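Local coordinates for quinone reductase (Klebsiella pneumoniae subsp. pneumoniae, PDB 4GI5), which binds flavin-adenine dinucleotide in a flavodoxin-like fold and probably reduces quinones with electrons from NADH or NADPH, at residues G166-L171 against T240-E245; F208-P213 against I247-Q252; F120-F125 against V173-W178. One frame throughout, in Å; residues are numbered along the deposited sequence.

Contact 1 (G166-L171 against T240-E245); sequences GKRAML and TLWQTE
This contact joins the start of strand 168-174, in the parallel sheet of the flavodoxin-like fold, to the loop that follows helix 224-239. R168 carries it. With CG set anti to the carbonyl carbon (chi1 -75°), its side chain leaves the strand toward the loop and runs extended from CG to NE. Both bonds across the contact come from one nitrogen, NH1. It donates to the carbonyl O of L241 at 2.7 Å and to the carbonyl O of T244 at 2.8 Å. The L241 oxygen lies at the edge of the guanidinium, close to its plane. The T244 oxygen is tilted from that plane, but NH1 sits in the plane of the T244 carbonyl. A water adds a third link: it accepts from R168 NH2 at 2.9 Å and donates to T244 O. NH1 is thus bonded to the loop directly and NH2 through the water. The carbonyl O of W242 lies over one face of the guanidinium, offset toward the rim.

The loop is also bonded within itself. T240 O accepts from the backbone N of Q243, the backbone N of T244 and the hydroxyl OG1 of T244. This fixes the turn that presents two carbonyls to the arginine. Apolar contacts flank the polar centre. R168 CD approaches W242 CD1 at 3.8 Å, with the guanidinium and indole planes 27° apart. M170 is a selenomethionine. Its CG, anti to the backbone N (chi1 -176°), carries SE out to meet L241 CD2 at 4.0 Å, the two side chains crossing at about a right angle.

Around the contact, L241 packs on L211 and T244 on P212, both of strand 209-216. W242 reaches T115 of strand 115-121, and A169 packs on L203 of helix 196-204.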
loop_
_atom_site.group_PDB
_atom_site.type_symbol
_atom_site.label_atom_id
_atom_site.label_comp_id
_atom_site.label_asym_id
_atom_site.label_seq_id
_atom_site.Cartn_x
_atom_site.Cartn_y
_atom_site.Cartn_z
ATOM N N GLY B 166 12.801 -20.594 2.806
ATOM C CA GLY B 166 12.857 -21.409 4.028
ATOM C C GLY B 166 12.159 -20.791 5.197
ATOM O O GLY B 166 12.081 -21.409 6.297
ATOM N N LYS B 167 11.741 -19.516 5.053
ATOM C CA LYS B 167 11.077 -18.834 6.189
ATOM C C LYS B 167 9.642 -18.746 5.829
ATOM O O LYS B 167 9.261 -18.847 4.653
ATOM C CB LYS B 167 11.605 -17.390 6.411
ATOM C CG LYS B 167 13.080 -17.297 6.633
ATOM C CD LYS B 167 13.598 -15.893 6.856
ATOM C CE LYS B 167 15.125 -15.786 6.808
ATOM N NZ LYS B 167 15.671 -16.406 8.024
ATOM N N ARG B 168 8.784 -18.554 6.835
ATOM C CA ARG B 168 7.301 -18.418 6.658
ATOM C C ARG B 168 6.941 -17.001 7.126
ATOM O O ARG B 168 7.606 -16.423 7.959
ATOM C CB ARG B 168 6.563 -19.417 7.543
ATOM C CG ARG B 168 6.657 -20.834 6.981
ATOM C CD ARG B 168 6.035 -21.919 7.954
ATOM N NE ARG B 168 5.770 -23.075 7.006
ATOM C CZ ARG B 168 4.636 -23.771 6.817
ATOM N NH1 ARG B 168 3.533 -23.632 7.585
ATOM N NH2 ARG B 168 4.612 -24.680 5.846
ATOM N N ALA B 169 5.910 -16.458 6.512
ATOM C CA ALA B 169 5.366 -15.093 6.875
ATOM C C ALA B 169 3.864 -15.155 6.891
ATOM O O ALA B 169 3.174 -15.945 6.191
ATOM C CB ALA B 169 5.897 -14.070 5.845
HETATM N N MSE B 170 3.236 -14.318 7.703
HETATM C CA MSE B 170 1.770 -14.261 7.817
HETATM C C MSE B 170 1.412 -12.802 8.208
HETATM O O MSE B 170 2.174 -12.161 8.950
HETATM C CB MSE B 170 1.340 -15.108 9.025
HETATM C CG MSE B 170 -0.133 -15.132 9.083
HETATM SE SE MSE B 170 -0.668 -16.360 10.627
HETATM C CE MSE B 170 -0.273 -15.310 12.227
ATOM N N LEU B 171 0.291 -12.320 7.738
ATOM C CA LEU B 171 -0.247 -11.062 8.190
ATOM C C LEU B 171 -1.316 -11.302 9.267
ATOM O O LEU B 171 -2.131 -12.222 9.159
ATOM C CB LEU B 171 -0.956 -10.422 7.015
ATOM C CG LEU B 171 -0.171 -10.139 5.681
ATOM C CD1 LEU B 171 -0.972 -9.399 4.647
ATOM C CD2 LEU B 171 1.101 -9.417 5.969
ATOM N N THR B 240 -0.473 -23.397 14.802
ATOM C CA THR B 240 -0.345 -24.194 13.587
ATOM C C THR B 240 0.597 -23.532 12.559
ATOM O O THR B 240 0.572 -23.901 11.402
ATOM C CB THR B 240 -1.749 -24.414 12.958
ATOM O OG1 THR B 240 -2.444 -23.159 12.772
ATOM C CG2 THR B 240 -2.673 -25.302 13.822
ATOM N N LEU B 241 1.422 -22.575 12.979
ATOM C CA LEU B 241 2.262 -21.833 12.071
ATOM C C LEU B 241 3.102 -22.691 11.138
ATOM O O LEU B 241 3.391 -22.299 9.968
ATOM C CB LEU B 241 3.190 -20.917 12.797
ATOM C CG LEU B 241 2.559 -19.721 13.389
ATOM C CD1 LEU B 241 3.540 -18.989 14.281
ATOM C CD2 LEU B 241 2.111 -18.785 12.272
ATOM N N TRP B 242 3.541 -23.830 11.669
ATOM C CA TRP B 242 4.420 -24.733 10.913
ATOM C C TRP B 242 3.659 -25.932 10.351
ATOM O O TRP B 242 4.274 -26.732 9.759
ATOM C CB TRP B 242 5.623 -25.165 11.740
ATOM C CG TRP B 242 6.396 -23.986 12.019
ATOM C CD1 TRP B 242 7.301 -23.377 11.179
ATOM C CD2 TRP B 242 6.278 -23.137 13.187
ATOM N NE1 TRP B 242 7.775 -22.223 11.780
ATOM C CE2 TRP B 242 7.187 -22.064 13.018
ATOM C CE3 TRP B 242 5.530 -23.195 14.377
ATOM C CZ2 TRP B 242 7.380 -21.070 14.010
ATOM C CZ3 TRP B 242 5.742 -22.148 15.339
ATOM C CH2 TRP B 242 6.617 -21.072 15.056
ATOM N N GLN B 243 2.346 -26.002 10.486
ATOM C CA GLN B 243 1.535 -27.035 9.902
ATOM C C GLN B 243 0.635 -26.483 8.798
ATOM O O GLN B 243 0.331 -27.188 7.897
ATOM C CB GLN B 243 0.640 -27.681 10.959
ATOM C CG GLN B 243 1.431 -28.156 12.140
ATOM C CD GLN B 243 0.508 -28.425 13.331
ATOM O OE1 GLN B 243 -0.545 -29.047 13.196
ATOM N NE2 GLN B 243 0.879 -27.904 14.480
ATOM N N THR B 244 0.277 -25.186 8.803
ATOM C CA THR B 244 -0.729 -24.682 7.857
ATOM C C THR B 244 -0.125 -24.660 6.460
ATOM O O THR B 244 1.086 -24.346 6.321
ATOM C CB THR B 244 -1.049 -23.210 8.334
ATOM O OG1 THR B 244 -1.699 -23.246 9.612
ATOM C CG2 THR B 244 -1.934 -22.472 7.381
ATOM N N GLU B 245 -0.907 -24.999 5.477
ATOM C CA GLU B 245 -0.405 -25.034 4.095
ATOM C C GLU B 245 -0.226 -23.527 3.642
ATOM O O GLU B 245 -1.167 -22.801 3.742
ATOM C CB GLU B 245 -1.472 -25.627 3.193
ATOM C CG GLU B 245 -1.022 -25.905 1.808
ATOM C CD GLU B 245 -0.013 -27.054 1.819
ATOM O OE1 GLU B 245 -0.121 -27.919 2.745
ATOM O OE2 GLU B 245 0.880 -27.061 0.934
HETATM O O HOH W 1 2.845 -26.987 5.642
#

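Contact 2 (F208-P213 against I247-Q252); sequences FEVLPP and IPFRRQ
The backbones come closest at L211 and I247, with CA atoms 5.7 Å apart, and one direct hydrogen bond joins the segments. It runs from I247 N to V210 O at 2.7 Å. A water makes a second link. It accepts from V210 N and donates to I247 O at 2.7 Å, so both backbone polar groups of V210 are engaged by I247, one directly and one through water.

I247 is the main side chain. Its CG1 is anti to the carbonyl carbon (chi1 -61°), and the chain ends in CD1 beside V210 CG1, 3.9 Å away. CD1 also lies near the carbonyl O of L211 and comes within 4.4 Å of P213 CD. CG1 comes near P212 N. The other branch, CG2, sits over the centre of the F249 ring, 3.5 Å above its plane. V210 CG2 comes to the edge of the same ring, 4.3 Å from CE2. The valine and isoleucine therefore meet F249 in different ways, one at its edge and one on its face.

V210 also packs on L203 and F204 of helix 196-204. P248 is the centre of an inverse gamma turn, with a weak hydrogen bond from F249 N to I247 O, and this turn brings F249 back beside I247. Here an irregular segment after helix 224-239 runs past 209-216, the outermost strand of the flavodoxin-like parallel sheet within this chain.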
loop_
_atom_site.group_PDB
_atom_site.type_symbol
_atom_site.label_atom_id
_atom_site.label_comp_id
_atom_site.label_asym_id
_atom_site.label_seq_id
_atom_site.Cartn_x
_atom_site.Cartn_y
_atom_site.Cartn_z
ATOM N N PHE B 208 9.528 -15.765 0.981
ATOM C CA PHE B 208 8.781 -16.355 2.060
ATOM C C PHE B 208 7.814 -17.391 1.517
ATOM O O PHE B 208 7.280 -17.218 0.435
ATOM C CB PHE B 208 7.939 -15.367 2.828
ATOM C CG PHE B 208 8.732 -14.486 3.793
ATOM C CD1 PHE B 208 9.260 -14.963 4.984
ATOM C CD2 PHE B 208 8.848 -13.146 3.560
ATOM C CE1 PHE B 208 9.901 -14.091 5.851
ATOM C CE2 PHE B 208 9.475 -12.315 4.426
ATOM C CZ PHE B 208 10.010 -12.779 5.609
ATOM N N GLU B 209 7.529 -18.421 2.318
ATOM C CA GLU B 209 6.248 -19.170 2.193
ATOM C C GLU B 209 5.185 -18.333 2.928
ATOM O O GLU B 209 5.378 -18.091 4.117
ATOM C CB GLU B 209 6.401 -20.546 2.852
ATOM C CG GLU B 209 7.385 -21.408 2.097
ATOM C CD GLU B 209 7.274 -22.854 2.581
ATOM O OE1 GLU B 209 7.273 -23.064 3.813
ATOM O OE2 GLU B 209 7.067 -23.737 1.751
ATOM N N VAL B 210 4.130 -17.915 2.222
ATOM C CA VAL B 210 3.182 -17.037 2.831
ATOM C C VAL B 210 1.977 -17.846 3.326
ATOM O O VAL B 210 1.335 -18.575 2.567
ATOM C CB VAL B 210 2.701 -15.991 1.811
ATOM C CG1 VAL B 210 1.823 -14.966 2.518
ATOM C CG2 VAL B 210 3.933 -15.399 1.091
ATOM N N LEU B 211 1.696 -17.751 4.608
ATOM C CA LEU B 211 0.517 -18.388 5.133
ATOM C C LEU B 211 -0.713 -17.567 4.862
ATOM O O LEU B 211 -0.628 -16.327 4.752
ATOM C CB LEU B 211 0.697 -18.611 6.625
ATOM C CG LEU B 211 1.977 -19.286 7.045
ATOM C CD1 LEU B 211 1.910 -19.516 8.511
ATOM C CD2 LEU B 211 2.074 -20.605 6.366
ATOM N N PRO B 212 -1.912 -18.175 4.831
ATOM C CA PRO B 212 -3.157 -17.402 4.745
ATOM C C PRO B 212 -3.245 -16.374 5.836
ATOM O O PRO B 212 -2.777 -16.657 6.958
ATOM C CB PRO B 212 -4.267 -18.466 4.926
ATOM C CG PRO B 212 -3.618 -19.703 4.410
ATOM C CD PRO B 212 -2.204 -19.646 4.904
ATOM N N PRO B 213 -3.679 -15.174 5.509
ATOM C CA PRO B 213 -3.712 -14.117 6.524
ATOM C C PRO B 213 -4.769 -14.370 7.582
ATOM O O PRO B 213 -5.757 -15.038 7.278
ATOM C CB PRO B 213 -4.050 -12.892 5.692
ATOM C CG PRO B 213 -4.861 -13.409 4.528
ATOM C CD PRO B 213 -4.226 -14.714 4.232
ATOM N N ILE B 247 -0.047 -20.329 1.028
ATOM C CA ILE B 247 -0.740 -19.943 -0.200
ATOM C C ILE B 247 0.118 -20.475 -1.374
ATOM O O ILE B 247 1.342 -20.220 -1.438
ATOM C CB ILE B 247 -0.829 -18.388 -0.290
ATOM C CG1 ILE B 247 -1.615 -17.850 0.900
ATOM C CG2 ILE B 247 -1.434 -17.914 -1.593
ATOM C CD1 ILE B 247 -1.586 -16.296 1.035
ATOM N N PRO B 248 -0.534 -21.111 -2.370
ATOM C CA PRO B 248 0.268 -21.870 -3.381
ATOM C C PRO B 248 0.619 -20.910 -4.602
ATOM O O PRO B 248 0.223 -21.105 -5.762
ATOM C CB PRO B 248 -0.718 -23.013 -3.798
ATOM C CG PRO B 248 -2.042 -22.379 -3.731
ATOM C CD PRO B 248 -1.958 -21.552 -2.408
ATOM N N PHE B 249 1.299 -19.811 -4.283
ATOM C CA PHE B 249 1.724 -18.912 -5.296
ATOM C C PHE B 249 2.730 -19.642 -6.237
ATOM O O PHE B 249 3.585 -20.433 -5.774
ATOM C CB PHE B 249 2.421 -17.687 -4.709
ATOM C CG PHE B 249 1.496 -16.743 -3.970
ATOM C CD1 PHE B 249 0.415 -16.160 -4.615
ATOM C CD2 PHE B 249 1.861 -16.281 -2.751
ATOM C CE1 PHE B 249 -0.390 -15.206 -3.969
ATOM C CE2 PHE B 249 1.051 -15.306 -2.110
ATOM C CZ PHE B 249 -0.000 -14.782 -2.714
ATOM N N ARG B 250 2.713 -19.266 -7.502
ATOM C CA ARG B 250 3.539 -19.905 -8.530
ATOM C C ARG B 250 4.950 -19.327 -8.512
ATOM O O ARG B 250 5.133 -18.067 -8.524
ATOM C CB ARG B 250 2.936 -19.770 -9.898
ATOM C CG ARG B 250 1.622 -20.465 -10.115
ATOM C CD ARG B 250 1.203 -20.264 -11.526
ATOM N NE ARG B 250 -0.143 -20.716 -11.795
ATOM C CZ ARG B 250 -0.444 -21.982 -12.053
ATOM N NH1 ARG B 250 0.521 -22.905 -12.063
ATOM N NH2 ARG B 250 -1.672 -22.263 -12.350
ATOM N N ARG B 251 5.993 -20.135 -8.555
ATOM C CA ARG B 251 7.338 -19.623 -8.671
ATOM C C ARG B 251 7.620 -19.003 -10.033
ATOM O O ARG B 251 7.129 -19.475 -11.050
ATOM C CB ARG B 251 8.386 -20.679 -8.324
ATOM C CG ARG B 251 8.221 -21.240 -6.936
ATOM C CD ARG B 251 9.516 -21.325 -6.177
ATOM N NE ARG B 251 10.374 -22.419 -6.672
ATOM C CZ ARG B 251 11.637 -22.633 -6.269
ATOM N NH1 ARG B 251 12.315 -23.686 -6.811
ATOM N NH2 ARG B 251 12.262 -21.881 -5.373
ATOM N N GLN B 252 8.436 -17.954 -10.064
ATOM C CA GLN B 252 8.677 -17.275 -11.309
ATOM C C GLN B 252 9.562 -18.076 -12.317
ATOM O O GLN B 252 9.245 -18.099 -13.483
ATOM C CB GLN B 252 9.436 -15.979 -11.077
ATOM C CG GLN B 252 9.717 -15.159 -12.328
ATOM C CD GLN B 252 10.465 -13.884 -11.995
ATOM O OE1 GLN B 252 9.868 -12.788 -11.728
ATOM N NE2 GLN B 252 11.773 -13.975 -12.012
HETATM O O HOH W 2 3.531 -18.948 -0.394
#

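Contact 3 (F120-F125 against V173-W178); sequences FPLWWF and VTAGGW. With FAD (flavin-adenine dinucleotide), chain H.
F120 opens the segment with its ring lying beside V173. V173 CG2 makes a CH-pi contact over the ring face, 4.2 Å from the centroid. F120 O takes a weak hydrogen bond from T174 N. P121 comes next and pairs with T174; its CB is 3.7 Å from T174 OG1. L122 N then donates to T174 O at 2.8 Å, an almost straight bond (175°). Its CB rests on V173 CG1, and CD2 reaches A175 CB. These are the carboxyl ends of two neighbouring parallel strands, where flavodoxin-like folds bind flavin. L122 O accepts from the ribityl O2' of FAD. On the neighbouring strand, T174 OG1 is hydrogen-bonded to FAD O4', and the glycines G176 and G177 donate through N to N1 and O2 of the isoalloxazine. W123 lays its indole against the dimethylbenzene part of the flavin, with CD1 3.4 Å from FAD C8. W124 N donates to flavin N5 at 2.8 Å (172°). Its own ring meets Y139 and Y205 of the second subunit edge to face. F125 N donates to FAD O4 at 2.8 Å, and the same oxygen stands over the centre of the F125 ring.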
loop_
_atom_site.group_PDB
_atom_site.type_symbol
_atom_site.label_atom_id
_atom_site.label_comp_id
_atom_site.label_asym_id
_atom_site.label_seq_id
_atom_site.Cartn_x
_atom_site.Cartn_y
_atom_site.Cartn_z
ATOM N N PHE B 120 -0.921 -5.281 11.858
ATOM C CA PHE B 120 -1.343 -3.910 11.611
ATOM C C PHE B 120 -2.835 -3.754 11.438
ATOM O O PHE B 120 -3.509 -4.655 10.982
ATOM C CB PHE B 120 -0.612 -3.325 10.397
ATOM C CG PHE B 120 -0.813 -4.091 9.122
ATOM C CD1 PHE B 120 0.015 -5.149 8.829
ATOM C CD2 PHE B 120 -1.788 -3.722 8.186
ATOM C CE1 PHE B 120 -0.153 -5.889 7.689
ATOM C CE2 PHE B 120 -1.904 -4.392 6.978
ATOM C CZ PHE B 120 -1.125 -5.530 6.756
ATOM N N PRO B 121 -3.391 -2.583 11.830
ATOM C CA PRO B 121 -4.740 -2.218 11.378
ATOM C C PRO B 121 -4.688 -1.906 9.880
ATOM O O PRO B 121 -3.718 -1.292 9.408
ATOM C CB PRO B 121 -5.048 -0.943 12.182
ATOM C CG PRO B 121 -3.664 -0.350 12.357
ATOM C CD PRO B 121 -2.694 -1.459 12.491
ATOM N N LEU B 122 -5.723 -2.289 9.175
ATOM C CA LEU B 122 -5.895 -1.891 7.778
ATOM C C LEU B 122 -6.216 -0.438 7.723
ATOM O O LEU B 122 -7.251 0.009 8.265
ATOM C CB LEU B 122 -6.982 -2.797 7.139
ATOM C CG LEU B 122 -6.960 -2.727 5.613
ATOM C CD1 LEU B 122 -5.710 -3.302 4.997
ATOM C CD2 LEU B 122 -8.182 -3.467 5.156
ATOM N N TRP B 123 -5.341 0.369 7.115
ATOM C CA TRP B 123 -5.554 1.813 7.012
ATOM C C TRP B 123 -5.525 2.127 5.480
ATOM O O TRP B 123 -4.476 1.910 4.830
ATOM C CB TRP B 123 -4.466 2.638 7.712
ATOM C CG TRP B 123 -4.644 2.744 9.203
ATOM C CD1 TRP B 123 -5.600 2.203 9.983
ATOM C CD2 TRP B 123 -3.707 3.411 10.115
ATOM N NE1 TRP B 123 -5.385 2.564 11.344
ATOM C CE2 TRP B 123 -4.214 3.264 11.427
ATOM C CE3 TRP B 123 -2.575 4.135 9.927
ATOM C CZ2 TRP B 123 -3.556 3.807 12.518
ATOM C CZ3 TRP B 123 -1.875 4.658 11.028
ATOM C CH2 TRP B 123 -2.414 4.508 12.295
ATOM N N TRP B 124 -6.678 2.555 4.990
ATOM C CA TRP B 124 -6.764 2.897 3.550
ATOM C C TRP B 124 -6.289 1.746 2.701
ATOM O O TRP B 124 -5.485 1.881 1.787
ATOM C CB TRP B 124 -6.049 4.236 3.258
ATOM C CG TRP B 124 -6.786 5.338 3.927
ATOM C CD1 TRP B 124 -6.377 6.016 5.047
ATOM C CD2 TRP B 124 -8.063 5.866 3.578
ATOM N NE1 TRP B 124 -7.369 6.905 5.438
ATOM C CE2 TRP B 124 -8.406 6.836 4.532
ATOM C CE3 TRP B 124 -8.998 5.588 2.531
ATOM C CZ2 TRP B 124 -9.630 7.470 4.529
ATOM C CZ3 TRP B 124 -10.199 6.265 2.513
ATOM C CH2 TRP B 124 -10.526 7.180 3.552
ATOM N N PHE B 125 -6.810 0.615 3.076
ATOM C CA PHE B 125 -6.651 -0.633 2.319
ATOM C C PHE B 125 -5.242 -1.095 2.137
ATOM O O PHE B 125 -4.929 -1.855 1.169
ATOM C CB PHE B 125 -7.395 -0.485 0.926
ATOM C CG PHE B 125 -8.831 -0.093 1.081
ATOM C CD1 PHE B 125 -9.736 -1.013 1.566
ATOM C CD2 PHE B 125 -9.284 1.174 0.935
ATOM C CE1 PHE B 125 -11.027 -0.689 1.826
ATOM C CE2 PHE B 125 -10.577 1.563 1.240
ATOM C CZ PHE B 125 -11.499 0.628 1.697
ATOM N N VAL B 173 -4.241 -8.763 10.444
ATOM C CA VAL B 173 -4.873 -7.517 10.063
ATOM C C VAL B 173 -6.221 -7.342 10.723
ATOM O O VAL B 173 -7.079 -8.196 10.730
ATOM C CB VAL B 173 -5.125 -7.518 8.543
ATOM C CG1 VAL B 173 -5.741 -6.187 8.079
ATOM C CG2 VAL B 173 -3.797 -7.832 7.847
ATOM N N THR B 174 -6.458 -6.153 11.259
ATOM C CA THR B 174 -7.751 -5.769 11.749
ATOM C C THR B 174 -8.379 -4.725 10.844
ATOM O O THR B 174 -7.691 -3.776 10.471
ATOM C CB THR B 174 -7.674 -5.143 13.201
ATOM O OG1 THR B 174 -6.682 -4.122 13.215
ATOM C CG2 THR B 174 -7.245 -6.189 14.289
ATOM N N ALA B 175 -9.645 -4.882 10.527
ATOM C CA ALA B 175 -10.348 -4.010 9.603
ATOM C C ALA B 175 -11.639 -3.515 10.214
ATOM O O ALA B 175 -12.357 -4.267 10.935
ATOM C CB ALA B 175 -10.613 -4.761 8.292
ATOM N N GLY B 176 -11.965 -2.277 9.929
ATOM C CA GLY B 176 -13.256 -1.753 10.371
ATOM C C GLY B 176 -14.445 -2.226 9.584
ATOM O O GLY B 176 -15.547 -2.352 10.144
ATOM N N GLY B 177 -14.267 -2.500 8.290
ATOM C CA GLY B 177 -15.406 -2.911 7.456
ATOM C C GLY B 177 -15.878 -4.338 7.807
ATOM O O GLY B 177 -15.183 -5.172 8.457
ATOM N N TRP B 178 -17.073 -4.673 7.296
ATOM C CA TRP B 178 -17.620 -6.006 7.506
ATOM C C TRP B 178 -16.985 -7.033 6.599
ATOM O O TRP B 178 -16.521 -6.733 5.464
ATOM C CB TRP B 178 -19.118 -5.939 7.196
ATOM C CG TRP B 178 -19.903 -5.008 7.954
ATOM C CD1 TRP B 178 -19.524 -4.069 8.855
ATOM C CD2 TRP B 178 -21.348 -5.030 7.974
ATOM N NE1 TRP B 178 -20.637 -3.463 9.382
ATOM C CE2 TRP B 178 -21.759 -4.046 8.839
ATOM C CE3 TRP B 178 -22.286 -5.797 7.305
ATOM C CZ2 TRP B 178 -23.125 -3.764 9.063
ATOM C CZ3 TRP B 178 -23.641 -5.517 7.508
ATOM C CH2 TRP B 178 -24.025 -4.539 8.406
HETATM P PA FAD H . -8.966 0.479 18.733
HETATM O O1A FAD H . -7.820 0.588 19.653
HETATM O O2A FAD H . -9.702 1.604 18.176
HETATM O O5B FAD H . -10.122 -0.453 19.421
HETATM C C5B FAD H . -11.270 -1.005 18.745
HETATM C C4B FAD H . -12.221 -1.528 19.771
HETATM O O4B FAD H . -11.666 -2.700 20.325
HETATM C C3B FAD H . -12.554 -0.526 20.849
HETATM O O3B FAD H . -13.968 -0.561 20.966
HETATM C C2B FAD H . -11.885 -1.186 22.020
HETATM O O2B FAD H . -12.453 -0.809 23.301
HETATM C C1B FAD H . -11.932 -2.659 21.790
HETATM N N9A FAD H . -10.873 -3.351 22.573
HETATM C C8A FAD H . -9.506 -2.992 22.847
HETATM N N7A FAD H . -8.904 -3.867 23.620
HETATM C C5A FAD H . -9.944 -4.695 23.925
HETATM C C6A FAD H . -10.123 -5.833 24.827
HETATM N N6A FAD H . -9.020 -6.195 25.394
HETATM N N1A FAD H . -11.323 -6.503 24.930
HETATM C C2A FAD H . -12.368 -6.092 24.220
HETATM N N3A FAD H . -12.273 -4.988 23.384
HETATM C C4A FAD H . -11.133 -4.406 23.267
HETATM N N1 FAD H . -11.033 -0.159 7.907
HETATM C C2 FAD H . -11.200 -0.870 6.771
HETATM O O2 FAD H . -11.965 -1.925 6.732
HETATM N N3 FAD H . -10.568 -0.507 5.598
HETATM C C4 FAD H . -9.861 0.634 5.495
HETATM O O4 FAD H . -9.228 0.910 4.467
HETATM C C4X FAD H . -9.702 1.419 6.690
HETATM N N5 FAD H . -8.933 2.548 6.661
HETATM C C5X FAD H . -8.682 3.255 7.867
HETATM C C6 FAD H . -7.871 4.287 7.871
HETATM C C7 FAD H . -7.513 4.930 9.054
HETATM C C7M FAD H . -6.581 6.086 9.039
HETATM C C8 FAD H . -8.116 4.523 10.267
HETATM C C8M FAD H . -7.795 5.260 11.539
HETATM C C9 FAD H . -8.979 3.472 10.288
HETATM C C9A FAD H . -9.268 2.781 9.076
HETATM N N10 FAD H . -10.023 1.628 9.065
HETATM C C10 FAD H . -10.252 0.913 7.898
HETATM C "C1'" FAD H . -10.586 1.058 10.297
HETATM C "C2'" FAD H . -9.424 0.328 10.974
HETATM O "O2'" FAD H . -8.941 -0.845 10.312
HETATM C "C3'" FAD H . -9.808 -0.080 12.434
HETATM O "O3'" FAD H . -10.010 1.195 13.095
HETATM C "C4'" FAD H . -8.704 -0.832 13.188
HETATM O "O4'" FAD H . -8.596 -2.116 12.665
HETATM C "C5'" FAD H . -9.107 -1.010 14.676
HETATM O "O5'" FAD H . -8.017 -1.540 15.360
HETATM P P FAD H . -7.350 -0.606 16.536
HETATM O O1P FAD H . -6.275 -1.411 17.156
HETATM O O2P FAD H . -6.985 0.736 16.084
HETATM O O3P FAD H . -8.647 -0.552 17.498
#

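Overall arrangement
The three contacts share one parallel sheet. Contacts 1 and 3 both use strand 168-174, contact 1 near its start and contact 3 at its end, with centres about 22 Å apart. They touch where L171 CD2 packs on F120 CE1. Contacts 1 and 2 have centres about 10 Å apart. Strands 168-174 and 209-216 join them through probable hydrogen bonds from L211 N to A169 O and from E209 N to K167 O. Contacts 2 and 3 do not touch; their nearest atoms are about 6 Å apart. Contact 3 is part of the FAD site, to which R85 of the second subunit also belongs. The P213 side chain of contact 2 is about 14 Å from a bound FAD.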